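Local atomic coordinates of biofilm-associated surface protein (Staphylococcus aureus, PDB entry 7C7U), a protein that probably mediates adhesion at the staphylococcal cell surface, binding calcium and contributing to functional amyloid and biofilm formation. Residues L24-N29 against T180-G185; P39-S44 against N197-V202; S203-N208 against N249-N254; A217-N222 against L396-R401. All coordinates share one frame; numbering follows the deposited sequence.

Overall arrangement
Contacts 1 and 2 tie residues 24-29 and 39-44 to segments within 180-202, while contacts 3 and 4 join later elements. Contacts 1 and 4 lie nearest the chain's centre, about 13 Å between centres, and touch where R401 packs against L24 and G25. Contacts 2 and 3 sit towards the periphery, about 17 Å between centres, and meet at V202 and N207. Contact 1 is partly buried and rests on a tyrosine–carboxylate bond. Contact 3, also partly buried, sets an indole N-H against a carboxylate. Contact 2 is a surface ion pair, while contact 4, equally superficial, works through waters beside a pair of calcium ions. Helix 193-199 of contact 2 precedes strand 210-220 of contact 4.

Contact 1: residues L24-N29 against T180-G185; sequences LGYTDN and TSESSG
Y26 and E182 cross at about a right angle, the phenol OH of Y26 giving a hydrogen bond to OE1 of E182 at 2.6 Å. Their flat groups are nevertheless nearly parallel, ring and carboxylate planes being 18° apart. OE1 of E182 lies at the ring edge, near the ring plane, and also comes within 3.4 Å of CE1 of Y26. Seen from the acid, the donor stands above the carboxylate, 44° out of its plane. The second oxygen is set back, with OE2 of E182 at 3.8 Å from OH of Y26. E182 reaches across because CG is anti to its backbone N (chi1 -175°) and the chain stays extended beyond it.

A second link runs through one water, which accepts from N of N29 at 2.8 Å and, more distantly, from N of T180 at 3.2 Å. Nearby, OG1 of T180 packs 3.4 Å from O of N29, although its hydrogen bond goes to O of F32. The side-chain OD1 of N29 is hydrogen-bonded to T31, its ND2 to Y70.

Strand 26-27 pairs in parallel with strand 176-178, and strand 183-187 pairs antiparallel with strand 163-171. Strand 163-171 also pairs with 176-178, so the contact bridges two members of one mixed sheet, close to D28 and its salt bridge with R179.

Contact 2: residues P39-S44 against N197-V202; sequences PGKLDS and NLENNV
K41 and E199 mark the nearest approach of the two backbones, with CA of K41 and CA of E199 still 9.8 Å apart. Segment 39-44 is irregular: it is extended through P39, G40 and K41, then turns at L42 and D43 and ends at S44, the N-cap of helix 45-48. Segment 197-202 carries the last turn of helix 193-199, and N200 is the first residue to leave helical geometry. A backbone hydrogen bond from N of N201 to O of L198, 2.9 Å long, closes this helix end.

Long side chains span the gap. The ammonium NZ of K41 forms a salt bridge and hydrogen bond with OE1 of E199 at 3.1 Å, OE1 of E199 accepting through its anti lone pair, away from the other oxygen. Both chains are bent to get there: K41 turns at chi3 (-68°) and again at chi4, and E199 folds at chi2 (-98°). As a result the aliphatic part of the lysine lies alongside the same oxygen, CD of K41 being 3.7 Å from OE1 of E199, while NZ of K41 also rests 3.8 Å from CB of E199. D43 and N200 only approach each other, with OD2 of D43 4.5 Å from ND2 of N200.

K41, D43 and N200 also touch crystal neighbours, so their exact conformations may owe something to the lattice. The arrangement is a solvent-side ion pair tying the final turn of a helix to the loop that leads from strand 36-39 into an N-capped helix.

Contact 3: residues S203-N208 against N249-N254; sequences STENNN and NQWAYN
W251 points its indole edge at E205 and N206, joining the residue just before strand 252-257 to the loop between helix 193-199 and strand 210-220. From CB, a chi1 of -69° sets CG anti to the carbonyl carbon. On the five-membered part, CD1 of W251 passes 4.0 Å from OE2 of E205. The next atom carries the main bond: NE1 of W251 donates to OE2 of E205 at 3.0 Å, almost straight (173°). The acceptor lies in the indole plane, whereas the donor sits 53° out of the carboxylate plane. Further round the rim, CZ2 of W251 meets OD1 of N206 at 3.3 Å, at the ring edge, near its plane, the amide turned steeply against the ring.

The other carboxylate oxygen is used as well: a water donates to OE1 of E205 at 2.6 Å and to O of N249 at 2.8 Å. N of E205 bonds to OG of S203, an ST turn just before the acid.

K245 forms a salt bridge with OE2 of E205 and a hydrogen bond with OD1 of N206. OE2 is thus shared by the indole N-H and the lysine, which would favour the ionised glutamate.

Contact 4: residues A217-N222 against L396-R401; sequences ATYNEN and LDRYER. With CA (calcium ion), chain E; CA (calcium ion), chain D.
Y219, on strand 210-220, packs against R398, on the helix that closes an EF-hand-like DxDxDG calcium loop. The direct contact is aliphatic: CB of Y219 meets CD of R398 at 3.6 Å. The two side chains pass at a slant, with the phenol ring and guanidinium planes 80° apart. A chi1 of 75° places CG of R398 between its backbone N and carbonyl carbon, and a bend at chi3 brings NH1 beside the backbone of T218 and Y219.

Polar links are made through water. One water, in the plane of the guanidinium, accepts from NH1 of R398 at 3.1 Å and sits unusually close to O of A217. A second accepts from NH1 of R398 at 2.8 Å and from N of Y219 at 3.1 Å.

Metal binding occupies the far side of the helix. D397 receives a hydrogen bond from a calcium-bound water, while D389, D391, D393 and L395 help complete the chain D calcium site. E400 joins two ions: OE1 and OE2 of E400 hold the chain E calcium at 2.3 and 2.7 Å, and OE2 of E400 also binds the chain D calcium at 2.2 Å.

Contact 1: residues L24-N29 against T180-G185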
loop_
_atom_site.group_PDB
_atom_site.type_symbol
_atom_site.label_atom_id
_atom_site.label_comp_id
_atom_site.label_asym_id
_atom_site.label_seq_id
_atom_site.Cartn_x
_atom_site.Cartn_y
_atom_site.Cartn_z
ATOM N N LEU A 24 -4.553 2.378 -3.768
ATOM C CA LEU A 24 -5.006 3.439 -2.884
ATOM C C LEU A 24 -4.811 3.026 -1.433
ATOM O O LEU A 24 -4.900 1.843 -1.092
ATOM C CB LEU A 24 -6.482 3.781 -3.128
ATOM C CG LEU A 24 -6.809 4.376 -4.500
ATOM C CD1 LEU A 24 -8.276 4.740 -4.588
ATOM C CD2 LEU A 24 -5.936 5.587 -4.787
ATOM N N GLY A 25 -4.497 4.011 -0.588
ATOM C CA GLY A 25 -4.473 3.792 0.842
ATOM C C GLY A 25 -5.876 3.673 1.413
ATOM O O GLY A 25 -6.888 3.834 0.727
ATOM N N TYR A 26 -5.931 3.394 2.713
ATOM C CA TYR A 26 -7.187 3.202 3.426
ATOM C C TYR A 26 -7.448 4.343 4.406
ATOM O O TYR A 26 -6.520 4.919 4.985
ATOM C CB TYR A 26 -7.194 1.876 4.200
ATOM C CG TYR A 26 -7.384 0.629 3.358
ATOM C CD1 TYR A 26 -8.559 0.410 2.648
ATOM C CD2 TYR A 26 -6.391 -0.345 3.298
ATOM C CE1 TYR A 26 -8.734 -0.745 1.884
ATOM C CE2 TYR A 26 -6.551 -1.493 2.538
ATOM C CZ TYR A 26 -7.723 -1.692 1.835
ATOM O OH TYR A 26 -7.880 -2.840 1.087
ATOM N N THR A 27 -8.732 4.656 4.587
ATOM C CA THR A 27 -9.213 5.529 5.648
ATOM C C THR A 27 -10.376 4.836 6.344
ATOM O O THR A 27 -11.000 3.934 5.784
ATOM C CB THR A 27 -9.686 6.892 5.128
ATOM O OG1 THR A 27 -10.024 7.732 6.241
ATOM C CG2 THR A 27 -10.929 6.720 4.260
ATOM N N ASP A 28 -10.649 5.240 7.580
ATOM C CA ASP A 28 -11.740 4.655 8.349
ATOM C C ASP A 28 -12.948 5.581 8.365
ATOM O O ASP A 28 -12.819 6.798 8.531
ATOM C CB ASP A 28 -11.309 4.336 9.782
ATOM C CG ASP A 28 -10.150 3.363 9.835
ATOM O OD1 ASP A 28 -8.986 3.820 9.797
ATOM O OD2 ASP A 28 -10.399 2.139 9.903
ATOM N N ASN A 29 -14.121 4.989 8.146
ATOM C CA ASN A 29 -15.397 5.668 8.332
ATOM C C ASN A 29 -16.413 4.550 8.559
ATOM O O ASN A 29 -16.859 3.909 7.601
ATOM C CB ASN A 29 -15.761 6.541 7.139
ATOM C CG ASN A 29 -17.055 7.327 7.354
ATOM O OD1 ASN A 29 -17.926 6.917 8.120
ATOM N ND2 ASN A 29 -17.186 8.455 6.657
ATOM N N THR A 180 -14.220 -0.308 5.604
ATOM C CA THR A 180 -15.340 -1.215 5.823
ATOM C C THR A 180 -16.243 -1.357 4.605
ATOM O O THR A 180 -17.119 -2.224 4.607
ATOM C CB THR A 180 -16.169 -0.743 7.020
ATOM O OG1 THR A 180 -16.486 0.644 6.860
ATOM C CG2 THR A 180 -15.378 -0.913 8.302
ATOM N N SER A 181 -16.046 -0.552 3.566
ATOM C CA SER A 181 -16.899 -0.613 2.386
ATOM C C SER A 181 -16.420 -1.621 1.348
ATOM O O SER A 181 -17.179 -1.941 0.425
ATOM C CB SER A 181 -16.979 0.761 1.725
ATOM O OG SER A 181 -15.780 1.048 1.038
ATOM N N GLU A 182 -15.202 -2.131 1.494
ATOM C CA GLU A 182 -14.511 -2.810 0.409
ATOM C C GLU A 182 -15.037 -4.223 0.196
ATOM O O GLU A 182 -15.224 -5.002 1.139
ATOM C CB GLU A 182 -13.009 -2.847 0.689
ATOM C CG GLU A 182 -12.196 -3.430 -0.453
ATOM C CD GLU A 182 -10.917 -4.101 0.013
ATOM O OE1 GLU A 182 -10.344 -3.666 1.041
ATOM O OE2 GLU A 182 -10.484 -5.067 -0.661
ATOM N N SER A 183 -15.248 -4.562 -1.068
ATOM C CA SER A 183 -15.605 -5.914 -1.430
ATOM C C SER A 183 -14.935 -6.234 -2.751
ATOM O O SER A 183 -14.634 -5.338 -3.533
ATOM C CB SER A 183 -17.119 -6.054 -1.565
ATOM O OG SER A 183 -17.517 -7.388 -1.394
ATOM N N SER A 184 -14.708 -7.518 -2.998
ATOM C CA SER A 184 -14.037 -7.932 -4.229
ATOM C C SER A 184 -14.630 -9.266 -4.667
ATOM O O SER A 184 -15.623 -9.733 -4.100
ATOM C CB SER A 184 -12.513 -8.003 -4.049
ATOM O OG SER A 184 -12.120 -8.924 -3.025
ATOM N N GLY A 185 -14.021 -9.871 -5.684
ATOM C CA GLY A 185 -14.464 -11.144 -6.228
ATOM C C GLY A 185 -13.955 -11.348 -7.648
ATOM O O GLY A 185 -13.015 -10.689 -8.097
HETATM O O HOH W 1 -14.102 2.338 7.328
#

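Contact 2: residues P39-S44 against N197-V202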
loop_
_atom_site.group_PDB
_atom_site.type_symbol
_atom_site.label_atom_id
_atom_site.label_comp_id
_atom_site.label_asym_id
_atom_site.label_seq_id
_atom_site.Cartn_x
_atom_site.Cartn_y
_atom_site.Cartn_z
ATOM N N PRO A 39 -22.770 -9.500 -10.045
ATOM C CA PRO A 39 -22.909 -9.553 -11.505
ATOM C C PRO A 39 -23.486 -10.861 -12.029
ATOM O O PRO A 39 -23.503 -11.896 -11.362
ATOM C CB PRO A 39 -21.465 -9.372 -12.008
ATOM C CG PRO A 39 -20.617 -9.996 -10.930
ATOM C CD PRO A 39 -21.369 -9.722 -9.620
ATOM N N GLY A 40 -23.920 -10.803 -13.283
ATOM C CA GLY A 40 -24.275 -12.019 -13.981
ATOM C C GLY A 40 -23.055 -12.878 -14.262
ATOM O O GLY A 40 -21.915 -12.406 -14.276
ATOM N N LYS A 41 -23.304 -14.172 -14.453
ATOM C CA LYS A 41 -22.237 -15.112 -14.755
ATOM C C LYS A 41 -21.879 -15.069 -16.237
ATOM O O LYS A 41 -22.703 -14.734 -17.085
ATOM C CB LYS A 41 -22.639 -16.537 -14.381
ATOM C CG LYS A 41 -22.943 -16.755 -12.922
ATOM C CD LYS A 41 -23.157 -18.253 -12.640
ATOM C CE LYS A 41 -24.419 -18.794 -13.293
ATOM N NZ LYS A 41 -25.556 -18.862 -12.366
ATOM N N LEU A 42 -20.629 -15.414 -16.537
ATOM C CA LEU A 42 -20.125 -15.391 -17.902
ATOM C C LEU A 42 -19.846 -16.808 -18.372
ATOM O O LEU A 42 -18.777 -17.090 -18.929
ATOM C CB LEU A 42 -18.851 -14.539 -17.980
ATOM C CG LEU A 42 -18.956 -13.144 -17.376
ATOM C CD1 LEU A 42 -17.650 -12.407 -17.531
ATOM C CD2 LEU A 42 -20.119 -12.339 -17.967
ATOM N N ASP A 43 -20.800 -17.705 -18.143
ATOM C CA ASP A 43 -20.560 -19.136 -18.232
ATOM C C ASP A 43 -21.452 -19.812 -19.270
ATOM O O ASP A 43 -21.594 -21.035 -19.254
ATOM C CB ASP A 43 -20.784 -19.770 -16.867
ATOM C CG ASP A 43 -22.249 -19.729 -16.451
ATOM O OD1 ASP A 43 -22.981 -18.826 -16.926
ATOM O OD2 ASP A 43 -22.664 -20.586 -15.643
ATOM N N SER A 44 -22.042 -19.049 -20.183
ATOM C CA SER A 44 -22.901 -19.646 -21.193
ATOM C C SER A 44 -22.686 -18.958 -22.528
ATOM O O SER A 44 -22.341 -17.773 -22.585
ATOM C CB SER A 44 -24.371 -19.535 -20.818
ATOM O OG SER A 44 -24.809 -18.188 -20.946
ATOM N N ASN A 197 -21.495 -25.456 -11.244
ATOM C CA ASN A 197 -22.388 -26.570 -10.924
ATOM C C ASN A 197 -23.151 -26.318 -9.629
ATOM O O ASN A 197 -24.299 -26.761 -9.477
ATOM C CB ASN A 197 -21.603 -27.880 -10.829
ATOM C CG ASN A 197 -21.056 -28.334 -12.175
ATOM O OD1 ASN A 197 -21.357 -27.742 -13.211
ATOM N ND2 ASN A 197 -20.242 -29.387 -12.164
ATOM N N LEU A 198 -22.508 -25.655 -8.665
ATOM C CA LEU A 198 -23.182 -25.329 -7.414
ATOM C C LEU A 198 -24.311 -24.337 -7.652
ATOM O O LEU A 198 -25.444 -24.540 -7.183
ATOM C CB LEU A 198 -22.161 -24.776 -6.401
ATOM C CG LEU A 198 -21.358 -25.841 -5.649
ATOM C CD1 LEU A 198 -19.998 -25.267 -5.196
ATOM C CD2 LEU A 198 -22.158 -26.350 -4.447
ATOM N N GLU A 199 -24.024 -23.260 -8.398
ATOM C CA GLU A 199 -25.050 -22.280 -8.748
ATOM C C GLU A 199 -26.209 -22.911 -9.504
ATOM O O GLU A 199 -27.339 -22.392 -9.465
ATOM C CB GLU A 199 -24.452 -21.179 -9.609
ATOM C CG GLU A 199 -23.572 -20.216 -8.846
ATOM C CD GLU A 199 -24.323 -18.960 -8.481
ATOM O OE1 GLU A 199 -24.920 -18.344 -9.403
ATOM O OE2 GLU A 199 -24.335 -18.603 -7.279
ATOM N N ASN A 200 -25.944 -24.007 -10.209
ATOM C CA ASN A 200 -26.969 -24.698 -10.974
ATOM C C ASN A 200 -27.613 -25.859 -10.205
ATOM O O ASN A 200 -28.409 -26.601 -10.783
ATOM C CB ASN A 200 -26.368 -25.156 -12.309
ATOM C CG ASN A 200 -26.182 -23.993 -13.276
ATOM O OD1 ASN A 200 -27.006 -23.084 -13.310
ATOM N ND2 ASN A 200 -25.100 -24.008 -14.057
ATOM N N ASN A 201 -27.324 -26.014 -8.911
ATOM C CA ASN A 201 -27.962 -27.059 -8.099
ATOM C C ASN A 201 -28.393 -26.492 -6.747
ATOM O O ASN A 201 -28.087 -27.042 -5.692
ATOM C CB ASN A 201 -27.033 -28.259 -7.935
ATOM C CG ASN A 201 -27.616 -29.353 -7.042
ATOM O OD1 ASN A 201 -28.818 -29.646 -7.097
ATOM N ND2 ASN A 201 -26.768 -29.942 -6.188
ATOM N N VAL A 202 -29.134 -25.381 -6.771
ATOM C CA VAL A 202 -29.515 -24.685 -5.541
ATOM C C VAL A 202 -30.461 -25.536 -4.694
ATOM O O VAL A 202 -31.346 -26.239 -5.208
ATOM C CB VAL A 202 -30.138 -23.319 -5.889
ATOM C CG1 VAL A 202 -30.968 -22.748 -4.729
ATOM C CG2 VAL A 202 -29.015 -22.312 -6.296
#

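Contact 3: residues S203-N208 against N249-N254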
loop_
_atom_site.group_PDB
_atom_site.type_symbol
_atom_site.label_atom_id
_atom_site.label_comp_id
_atom_site.label_asym_id
_atom_site.label_seq_id
_atom_site.Cartn_x
_atom_site.Cartn_y
_atom_site.Cartn_z
ATOM N N SER A 203 -30.255 -25.493 -3.382
ATOM C CA SER A 203 -31.079 -26.227 -2.430
ATOM C C SER A 203 -32.479 -25.629 -2.341
ATOM O O SER A 203 -32.679 -24.422 -2.525
ATOM C CB SER A 203 -30.416 -26.176 -1.047
ATOM O OG SER A 203 -31.196 -26.785 -0.041
ATOM N N THR A 204 -33.463 -26.478 -2.010
ATOM C CA THR A 204 -34.784 -25.945 -1.719
ATOM C C THR A 204 -34.852 -25.315 -0.338
ATOM O O THR A 204 -35.791 -24.556 -0.066
ATOM C CB THR A 204 -35.859 -27.038 -1.827
ATOM O OG1 THR A 204 -35.577 -28.079 -0.885
ATOM C CG2 THR A 204 -35.873 -27.626 -3.233
ATOM N N GLU A 205 -33.890 -25.614 0.534
ATOM C CA GLU A 205 -33.943 -25.147 1.918
ATOM C C GLU A 205 -33.685 -23.654 1.981
ATOM O O GLU A 205 -32.653 -23.181 1.493
ATOM C CB GLU A 205 -32.894 -25.847 2.776
ATOM C CG GLU A 205 -33.040 -27.339 2.857
ATOM C CD GLU A 205 -32.342 -27.930 4.049
ATOM O OE1 GLU A 205 -31.988 -29.117 3.959
ATOM O OE2 GLU A 205 -32.086 -27.210 5.038
ATOM N N ASN A 206 -34.601 -22.928 2.625
ATOM C CA ASN A 206 -34.472 -21.499 2.908
ATOM C C ASN A 206 -34.063 -20.739 1.658
ATOM O O ASN A 206 -33.096 -19.958 1.627
ATOM C CB ASN A 206 -33.472 -21.269 4.026
ATOM C CG ASN A 206 -33.881 -21.942 5.291
ATOM O OD1 ASN A 206 -33.450 -23.055 5.574
ATOM N ND2 ASN A 206 -34.768 -21.302 6.041
ATOM N N ASN A 207 -34.863 -20.961 0.629
ATOM C CA ASN A 207 -34.541 -20.577 -0.731
ATOM C C ASN A 207 -34.659 -19.082 -0.918
ATOM O O ASN A 207 -34.012 -18.518 -1.804
ATOM C CB ASN A 207 -35.484 -21.323 -1.686
ATOM C CG ASN A 207 -35.060 -21.217 -3.124
ATOM O OD1 ASN A 207 -34.216 -21.976 -3.587
ATOM N ND2 ASN A 207 -35.642 -20.261 -3.841
ATOM N N ASN A 208 -35.474 -18.420 -0.104
ATOM C CA ASN A 208 -35.587 -16.966 -0.181
ATOM C C ASN A 208 -34.895 -16.234 0.973
ATOM O O ASN A 208 -35.108 -15.028 1.139
ATOM C CB ASN A 208 -37.057 -16.547 -0.256
ATOM C CG ASN A 208 -37.226 -15.146 -0.820
ATOM O OD1 ASN A 208 -36.651 -14.801 -1.858
ATOM N ND2 ASN A 208 -37.966 -14.309 -0.103
ATOM N N ASN A 249 -29.789 -32.500 9.589
ATOM C CA ASN A 249 -29.969 -31.557 8.494
ATOM C C ASN A 249 -29.053 -30.338 8.603
ATOM O O ASN A 249 -29.303 -29.333 7.929
ATOM C CB ASN A 249 -31.422 -31.103 8.430
ATOM C CG ASN A 249 -32.355 -32.237 8.062
ATOM O OD1 ASN A 249 -31.920 -33.251 7.516
ATOM N ND2 ASN A 249 -33.636 -32.081 8.368
ATOM N N GLN A 250 -28.022 -30.398 9.441
ATOM C CA GLN A 250 -27.109 -29.266 9.587
ATOM C C GLN A 250 -26.442 -28.907 8.263
ATOM O O GLN A 250 -26.095 -29.773 7.455
ATOM C CB GLN A 250 -26.034 -29.563 10.627
ATOM C CG GLN A 250 -26.523 -29.589 12.063
ATOM C CD GLN A 250 -27.018 -28.248 12.576
ATOM O OE1 GLN A 250 -26.384 -27.213 12.382
ATOM N NE2 GLN A 250 -28.160 -28.266 13.257
ATOM N N TRP A 251 -26.276 -27.612 8.044
ATOM C CA TRP A 251 -25.568 -27.109 6.890
ATOM C C TRP A 251 -24.051 -27.230 7.082
ATOM O O TRP A 251 -23.549 -27.437 8.188
ATOM C CB TRP A 251 -25.933 -25.650 6.645
ATOM C CG TRP A 251 -27.335 -25.407 6.193
ATOM C CD1 TRP A 251 -28.316 -26.345 5.929
ATOM C CD2 TRP A 251 -27.928 -24.129 5.944
ATOM N NE1 TRP A 251 -29.486 -25.708 5.550
ATOM C CE2 TRP A 251 -29.277 -24.356 5.557
ATOM C CE3 TRP A 251 -27.463 -22.818 6.036
ATOM C CZ2 TRP A 251 -30.135 -23.321 5.223
ATOM C CZ3 TRP A 251 -28.328 -21.788 5.726
ATOM C CH2 TRP A 251 -29.648 -22.046 5.323
ATOM N N ALA A 252 -23.309 -27.030 5.992
ATOM C CA ALA A 252 -21.855 -26.936 6.082
ATOM C C ALA A 252 -21.374 -25.628 5.475
ATOM O O ALA A 252 -21.957 -25.131 4.509
ATOM C CB ALA A 252 -21.177 -28.113 5.368
ATOM N N TYR A 253 -20.284 -25.080 6.036
ATOM C CA TYR A 253 -19.587 -23.960 5.429
ATOM C C TYR A 253 -18.390 -24.487 4.642
ATOM O O TYR A 253 -17.607 -25.295 5.158
ATOM C CB TYR A 253 -19.120 -22.950 6.482
ATOM C CG TYR A 253 -18.496 -21.730 5.857
ATOM C CD1 TYR A 253 -19.249 -20.892 5.043
ATOM C CD2 TYR A 253 -17.142 -21.410 6.075
ATOM C CE1 TYR A 253 -18.693 -19.792 4.448
ATOM C CE2 TYR A 253 -16.585 -20.318 5.481
ATOM C CZ TYR A 253 -17.354 -19.502 4.688
ATOM O OH TYR A 253 -16.782 -18.402 4.116
ATOM N N ASN A 254 -18.238 -24.003 3.413
ATOM C CA ASN A 254 -17.248 -24.486 2.457
ATOM C C ASN A 254 -16.387 -23.315 2.013
ATOM O O ASN A 254 -16.890 -22.204 1.830
ATOM C CB ASN A 254 -17.943 -25.124 1.235
ATOM C CG ASN A 254 -18.957 -26.178 1.630
ATOM O OD1 ASN A 254 -18.662 -27.372 1.623
ATOM N ND2 ASN A 254 -20.161 -25.736 2.010
HETATM O O HOH W 2 -29.833 -29.798 5.224
#

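Contact 4: residues A217-N222 against L396-R401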
loop_
_atom_site.group_PDB
_atom_site.type_symbol
_atom_site.label_atom_id
_atom_site.label_comp_id
_atom_site.label_asym_id
_atom_site.label_seq_id
_atom_site.Cartn_x
_atom_site.Cartn_y
_atom_site.Cartn_z
ATOM N N ALA A 217 -10.761 -9.705 0.984
ATOM C CA ALA A 217 -9.540 -10.343 1.449
ATOM C C ALA A 217 -8.538 -9.234 1.723
ATOM O O ALA A 217 -8.318 -8.377 0.864
ATOM C CB ALA A 217 -8.985 -11.336 0.415
ATOM N N THR A 218 -7.975 -9.225 2.927
ATOM C CA THR A 218 -7.093 -8.151 3.356
ATOM C C THR A 218 -5.890 -8.730 4.081
ATOM O O THR A 218 -5.877 -9.893 4.479
ATOM C CB THR A 218 -7.810 -7.154 4.283
ATOM O OG1 THR A 218 -8.414 -7.852 5.373
ATOM C CG2 THR A 218 -8.875 -6.362 3.537
ATOM N N TYR A 219 -4.883 -7.887 4.295
ATOM C CA TYR A 219 -3.713 -8.250 5.080
ATOM C C TYR A 219 -3.788 -7.571 6.443
ATOM O O TYR A 219 -4.143 -6.394 6.537
ATOM C CB TYR A 219 -2.422 -7.845 4.350
ATOM C CG TYR A 219 -1.196 -7.915 5.216
ATOM C CD1 TYR A 219 -0.682 -9.144 5.635
ATOM C CD2 TYR A 219 -0.545 -6.758 5.617
ATOM C CE1 TYR A 219 0.438 -9.205 6.429
ATOM C CE2 TYR A 219 0.582 -6.811 6.418
ATOM C CZ TYR A 219 1.061 -8.035 6.821
ATOM O OH TYR A 219 2.181 -8.099 7.605
ATOM N N ASN A 220 -3.477 -8.318 7.499
ATOM C CA ASN A 220 -3.450 -7.766 8.855
ATOM C C ASN A 220 -2.147 -8.175 9.533
ATOM O O ASN A 220 -1.930 -9.357 9.824
ATOM C CB ASN A 220 -4.674 -8.210 9.670
ATOM C CG ASN A 220 -4.777 -7.487 11.011
ATOM O OD1 ASN A 220 -3.822 -7.472 11.787
ATOM N ND2 ASN A 220 -5.933 -6.882 11.287
ATOM N N GLU A 221 -1.299 -7.183 9.820
ATOM C CA GLU A 221 0.012 -7.446 10.402
ATOM C C GLU A 221 -0.070 -7.981 11.828
ATOM O O GLU A 221 0.898 -8.582 12.305
ATOM C CB GLU A 221 0.851 -6.171 10.390
ATOM C CG GLU A 221 0.259 -5.042 11.228
ATOM C CD GLU A 221 -0.661 -4.117 10.435
ATOM O OE1 GLU A 221 -1.356 -4.585 9.492
ATOM O OE2 GLU A 221 -0.686 -2.907 10.754
ATOM N N ASN A 222 -1.197 -7.786 12.511
ATOM C CA ASN A 222 -1.333 -8.211 13.899
ATOM C C ASN A 222 -1.647 -9.694 14.055
ATOM O O ASN A 222 -1.646 -10.186 15.185
ATOM C CB ASN A 222 -2.427 -7.391 14.594
ATOM C CG ASN A 222 -2.213 -5.893 14.444
ATOM O OD1 ASN A 222 -1.209 -5.343 14.906
ATOM N ND2 ASN A 222 -3.141 -5.230 13.761
ATOM N N LEU A 396 5.622 -4.905 -0.237
ATOM C CA LEU A 396 4.296 -4.701 -0.813
ATOM C C LEU A 396 3.854 -3.256 -0.636
ATOM O O LEU A 396 4.197 -2.606 0.353
ATOM C CB LEU A 396 3.265 -5.631 -0.156
ATOM C CG LEU A 396 3.434 -7.130 -0.409
ATOM C CD1 LEU A 396 2.349 -7.952 0.304
ATOM C CD2 LEU A 396 3.419 -7.397 -1.922
ATOM N N ASP A 397 3.075 -2.758 -1.603
ATOM C CA ASP A 397 2.442 -1.446 -1.493
ATOM C C ASP A 397 1.868 -1.210 -0.106
ATOM O O ASP A 397 2.199 -0.222 0.564
ATOM C CB ASP A 397 1.306 -1.310 -2.509
ATOM C CG ASP A 397 1.784 -1.045 -3.917
ATOM O OD1 ASP A 397 2.895 -1.464 -4.274
ATOM O OD2 ASP A 397 1.008 -0.438 -4.683
ATOM N N ARG A 398 0.988 -2.114 0.336
ATOM C CA ARG A 398 0.306 -1.882 1.606
ATOM C C ARG A 398 1.259 -1.994 2.784
ATOM O O ARG A 398 1.056 -1.325 3.799
ATOM C CB ARG A 398 -0.875 -2.842 1.773
ATOM C CG ARG A 398 -0.514 -4.258 2.114
ATOM C CD ARG A 398 -1.758 -5.130 2.019
ATOM N NE ARG A 398 -2.174 -5.291 0.635
ATOM C CZ ARG A 398 -3.396 -5.643 0.243
ATOM N NH1 ARG A 398 -4.365 -5.880 1.127
ATOM N NH2 ARG A 398 -3.645 -5.751 -1.044
ATOM N N TYR A 399 2.301 -2.822 2.677
ATOM C CA TYR A 399 3.318 -2.831 3.723
ATOM C C TYR A 399 4.024 -1.486 3.807
ATOM O O TYR A 399 4.220 -0.954 4.905
ATOM C CB TYR A 399 4.323 -3.955 3.485
ATOM C CG TYR A 399 5.361 -4.102 4.574
ATOM C CD1 TYR A 399 6.533 -3.334 4.564
ATOM C CD2 TYR A 399 5.182 -5.014 5.607
ATOM C CE1 TYR A 399 7.486 -3.475 5.540
ATOM C CE2 TYR A 399 6.143 -5.149 6.611
ATOM C CZ TYR A 399 7.291 -4.385 6.564
ATOM O OH TYR A 399 8.261 -4.501 7.545
ATOM N N GLU A 400 4.407 -0.911 2.658
ATOM C CA GLU A 400 5.101 0.380 2.676
ATOM C C GLU A 400 4.204 1.467 3.246
ATOM O O GLU A 400 4.655 2.306 4.038
ATOM C CB GLU A 400 5.600 0.774 1.275
ATOM C CG GLU A 400 6.667 -0.163 0.692
ATOM C CD GLU A 400 7.529 0.469 -0.408
ATOM O OE1 GLU A 400 8.352 1.376 -0.092
ATOM O OE2 GLU A 400 7.415 0.040 -1.588
ATOM N N ARG A 401 2.921 1.444 2.878
ATOM C CA ARG A 401 1.985 2.456 3.349
ATOM C C ARG A 401 1.737 2.330 4.847
ATOM O O ARG A 401 1.697 3.338 5.557
ATOM C CB ARG A 401 0.668 2.342 2.581
ATOM C CG ARG A 401 0.592 3.229 1.361
ATOM C CD ARG A 401 -0.837 3.335 0.849
ATOM N NE ARG A 401 -1.408 2.030 0.542
ATOM C CZ ARG A 401 -1.371 1.482 -0.667
ATOM N NH1 ARG A 401 -0.793 2.129 -1.672
ATOM N NH2 ARG A 401 -1.907 0.288 -0.872
HETATM CA CA CA E . 9.498 1.636 -2.052
HETATM CA CA CA D . 7.401 -1.719 -2.975
HETATM O O HOH W 3 -7.283 -6.144 0.241
HETATM O O HOH W 4 -4.925 -4.811 3.625
HETATM O O HOH W 5 5.226 -0.529 -3.641
#